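Local atomic coordinates of protein YciF (Escherichia coli, PDB entry 2GS4), a protein that is of uncertain function but, as a homodimeric stress protein with a rubrerythrin-like, ferritin-related helical fold, probably binds metal. Residues A[7-18]-A[58-69]. Residues are numbered along the deposited sequence; the frame is centred on the assembly and turned at random.
Sequences EDVFIHLLSDTY and IDQVVESESNLK
Leu14 and Val61 reach toward each other tip to tip between two antiparallel helices of the ferritin-like bundle, a worked example of how the paired helices 6-33 and 38-63 of a hairpin meet through apolar side chains, with polar groups toward the Glu7 end. The helical axes of 7-18 and 58-63 approach to 11.4 Å at 157°, a spacing bridged here by leucine, isoleucine, valine and aromatic side chains. Tyr18 can be followed outward from its CB: CG stands anti to the backbone N (chi1 -171°), which swings the ring out to the second helix. There CD1 meets Ile58 CG2 at 3.5 Å, near the ring plane. Next along that edge, CE1 has Asp59 OD1 at 3.7 Å, and the terminal OH makes a weak hydrogen bond with Lys22. One turn back, Leu14 CD2 lies 3.9 Å from both Val61 CG1 and Val62 CG2. Past the helix, the type I turn Glu65 to Leu68 brings Leu68 CD2 to the ring edge, 4.1 Å from Phe10 CD1; Leu123 of helix 95-126 also packs on Phe10. Beside this turn, Tyr129 OH hydrogen-bonds both Glu7 OE2 and Asn67 ND2. An alanine in place of Glu7 would take away the carboxylate and is likely to leave Tyr129 OH without one of its mates. Around that hydroxyl, Glu7 OE2 and Asn67 ND2 stand 2.9 Å apart, with carboxylate and amide planes turned 76° from each other.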
# COMPACT_ATOMS: atom_id res chain seq x y z
N GLU A 7 3.51 15.08 13.41
CA GLU A 7 2.65 15.95 12.64
C GLU A 7 2.95 15.81 11.14
O GLU A 7 2.03 15.69 10.33
CB GLU A 7 2.88 17.39 13.12
CG GLU A 7 1.60 18.13 13.40
CD GLU A 7 0.71 18.12 12.19
OE1 GLU A 7 1.24 18.29 11.08
OE2 GLU A 7 -0.52 17.95 12.35
N ASP A 8 4.23 15.82 10.77
CA ASP A 8 4.60 15.67 9.35
C ASP A 8 4.15 14.30 8.85
O ASP A 8 3.64 14.18 7.74
CB ASP A 8 6.11 15.78 9.12
CG ASP A 8 6.69 17.14 9.46
OD1 ASP A 8 6.04 18.17 9.19
OD2 ASP A 8 7.82 17.17 9.98
N VAL A 9 4.35 13.27 9.67
CA VAL A 9 3.95 11.91 9.30
C VAL A 9 2.44 11.88 9.11
O VAL A 9 1.94 11.31 8.14
CB VAL A 9 4.32 10.87 10.39
CG1 VAL A 9 3.74 9.50 10.02
CG2 VAL A 9 5.83 10.76 10.53
N PHE A 10 1.71 12.50 10.03
CA PHE A 10 0.26 12.54 9.94
C PHE A 10 -0.22 13.25 8.69
O PHE A 10 -1.08 12.73 7.98
CB PHE A 10 -0.34 13.20 11.19
CG PHE A 10 -1.85 13.28 11.16
CD1 PHE A 10 -2.49 14.50 10.92
CD2 PHE A 10 -2.64 12.15 11.35
CE1 PHE A 10 -3.89 14.58 10.87
CE2 PHE A 10 -4.03 12.21 11.30
CZ PHE A 10 -4.66 13.43 11.07
N ILE A 11 0.34 14.43 8.41
CA ILE A 11 -0.08 15.15 7.22
C ILE A 11 0.24 14.35 5.96
O ILE A 11 -0.56 14.28 5.03
CB ILE A 11 0.53 16.59 7.16
CG1 ILE A 11 -0.05 17.34 5.98
CG2 ILE A 11 2.05 16.55 7.09
CD1 ILE A 11 -1.52 17.30 6.00
N HIS A 12 1.41 13.72 5.94
CA HIS A 12 1.82 12.90 4.80
C HIS A 12 0.82 11.77 4.56
O HIS A 12 0.32 11.60 3.45
CB HIS A 12 3.21 12.30 5.05
CG HIS A 12 3.53 11.14 4.16
ND1 HIS A 12 3.79 11.27 2.81
CD2 HIS A 12 3.62 9.81 4.42
CE1 HIS A 12 4.03 10.09 2.28
NE2 HIS A 12 3.93 9.18 3.24
N LEU A 13 0.53 10.98 5.60
CA LEU A 13 -0.40 9.87 5.47
C LEU A 13 -1.83 10.29 5.12
O LEU A 13 -2.53 9.59 4.39
CB LEU A 13 -0.41 9.03 6.76
CG LEU A 13 0.85 8.20 7.05
CD1 LEU A 13 0.75 7.60 8.44
CD2 LEU A 13 1.01 7.11 6.00
N LEU A 14 -2.26 11.43 5.65
CA LEU A 14 -3.61 11.93 5.37
C LEU A 14 -3.70 12.36 3.91
O LEU A 14 -4.72 12.11 3.25
CB LEU A 14 -3.93 13.12 6.28
CG LEU A 14 -5.35 13.67 6.15
CD1 LEU A 14 -6.32 12.70 6.76
CD2 LEU A 14 -5.44 15.03 6.85
N SER A 15 -2.64 13.00 3.42
CA SER A 15 -2.58 13.47 2.04
C SER A 15 -2.56 12.28 1.08
O SER A 15 -3.13 12.35 -0.02
CB SER A 15 -1.32 14.32 1.83
OG SER A 15 -1.37 15.51 2.59
N ASP A 16 -1.91 11.20 1.50
CA ASP A 16 -1.83 10.00 0.69
C ASP A 16 -3.23 9.40 0.65
O ASP A 16 -3.72 9.01 -0.41
CB ASP A 16 -0.85 9.00 1.32
CG ASP A 16 0.05 8.33 0.30
OD1 ASP A 16 0.75 7.36 0.67
OD2 ASP A 16 0.07 8.77 -0.86
N THR A 17 -3.88 9.35 1.80
CA THR A 17 -5.23 8.79 1.86
C THR A 17 -6.20 9.63 1.02
O THR A 17 -7.09 9.08 0.36
CB THR A 17 -5.70 8.67 3.33
OG1 THR A 17 -5.02 7.56 3.95
CG2 THR A 17 -7.20 8.44 3.41
N TYR A 18 -6.01 10.96 1.01
CA TYR A 18 -6.87 11.84 0.21
C TYR A 18 -6.73 11.37 -1.24
O TYR A 18 -7.72 11.19 -1.94
CB TYR A 18 -6.41 13.29 0.32
CG TYR A 18 -7.35 14.31 -0.29
CD1 TYR A 18 -8.47 14.77 0.41
CD2 TYR A 18 -7.13 14.83 -1.57
CE1 TYR A 18 -9.33 15.71 -0.13
CE2 TYR A 18 -8.00 15.78 -2.13
CZ TYR A 18 -9.09 16.21 -1.40
OH TYR A 18 -9.95 17.15 -1.93
N ILE A 58 -12.58 14.28 5.10
CA ILE A 58 -11.17 14.63 5.16
C ILE A 58 -11.02 16.16 5.12
O ILE A 58 -10.12 16.71 5.75
CB ILE A 58 -10.35 14.00 3.98
CG1 ILE A 58 -10.20 12.49 4.19
CG2 ILE A 58 -8.97 14.64 3.89
CD1 ILE A 58 -9.57 11.76 3.00
N ASP A 59 -11.88 16.85 4.37
CA ASP A 59 -11.80 18.31 4.32
C ASP A 59 -12.08 18.84 5.72
O ASP A 59 -11.46 19.81 6.17
CB ASP A 59 -12.84 18.90 3.35
CG ASP A 59 -12.63 18.45 1.92
OD1 ASP A 59 -11.47 18.25 1.51
OD2 ASP A 59 -13.64 18.30 1.20
N GLN A 60 -13.01 18.18 6.40
CA GLN A 60 -13.38 18.53 7.77
C GLN A 60 -12.20 18.33 8.72
O GLN A 60 -11.97 19.15 9.61
CB GLN A 60 -14.56 17.68 8.26
CG GLN A 60 -15.94 18.06 7.71
CD GLN A 60 -17.05 17.24 8.36
OE1 GLN A 60 -17.77 17.73 9.24
NE2 GLN A 60 -17.19 16.00 7.94
N VAL A 61 -11.47 17.23 8.54
CA VAL A 61 -10.32 16.93 9.38
C VAL A 61 -9.28 18.02 9.23
O VAL A 61 -8.70 18.50 10.21
CB VAL A 61 -9.64 15.59 9.00
CG1 VAL A 61 -8.23 15.53 9.60
CG2 VAL A 61 -10.46 14.42 9.50
N VAL A 62 -9.03 18.39 7.98
CA VAL A 62 -8.05 19.41 7.66
C VAL A 62 -8.43 20.76 8.29
O VAL A 62 -7.59 21.43 8.88
CB VAL A 62 -7.91 19.52 6.14
CG1 VAL A 62 -7.12 20.76 5.76
CG2 VAL A 62 -7.20 18.27 5.62
N GLU A 63 -9.71 21.13 8.18
CA GLU A 63 -10.19 22.39 8.74
C GLU A 63 -10.23 22.39 10.27
O GLU A 63 -10.24 23.46 10.89
CB GLU A 63 -11.60 22.70 8.18
CG GLU A 63 -11.63 23.10 6.70
CD GLU A 63 -12.97 22.81 6.06
OE1 GLU A 63 -13.88 22.31 6.77
OE2 GLU A 63 -13.14 23.07 4.85
N SER A 64 -10.26 21.21 10.89
CA SER A 64 -10.32 21.11 12.35
C SER A 64 -9.03 21.55 13.04
O SER A 64 -9.02 21.76 14.26
CB SER A 64 -10.63 19.67 12.78
OG SER A 64 -9.47 18.86 12.68
N GLU A 65 -7.95 21.68 12.28
CA GLU A 65 -6.68 22.11 12.86
C GLU A 65 -6.00 23.09 11.92
O GLU A 65 -5.74 22.80 10.75
CB GLU A 65 -5.77 20.90 13.12
CG GLU A 65 -6.29 19.90 14.16
CD GLU A 65 -6.28 20.44 15.59
OE1 GLU A 65 -5.48 21.35 15.89
OE2 GLU A 65 -7.08 19.94 16.41
N SER A 66 -5.70 24.27 12.45
CA SER A 66 -5.07 25.36 11.70
C SER A 66 -3.83 25.00 10.89
O SER A 66 -3.65 25.50 9.77
CB SER A 66 -4.74 26.50 12.67
OG SER A 66 -5.89 26.86 13.42
N ASN A 67 -2.98 24.14 11.44
CA ASN A 67 -1.74 23.73 10.78
C ASN A 67 -1.90 22.70 9.67
O ASN A 67 -1.02 22.55 8.82
CB ASN A 67 -0.80 23.15 11.83
CG ASN A 67 -1.39 21.94 12.51
OD1 ASN A 67 -2.46 22.02 13.10
ND2 ASN A 67 -0.70 20.81 12.42
N LEU A 68 -3.01 21.97 9.66
CA LEU A 68 -3.22 20.94 8.66
C LEU A 68 -3.45 21.47 7.24
O LEU A 68 -3.97 22.57 7.04
CB LEU A 68 -4.39 20.04 9.10
CG LEU A 68 -4.21 19.37 10.47
CD1 LEU A 68 -5.37 18.45 10.79
CD2 LEU A 68 -2.90 18.60 10.47
N LYS A 69 -3.02 20.69 6.25
CA LYS A 69 -3.16 21.03 4.82
C LYS A 69 -3.14 19.68 4.11
O LYS A 69 -2.92 18.66 4.76
CB LYS A 69 -1.97 21.87 4.33
CG LYS A 69 -2.19 22.56 2.97
CD LYS A 69 -0.91 23.19 2.40
CE LYS A 69 -0.09 22.20 1.56
NZ LYS A 69 -0.47 22.19 0.12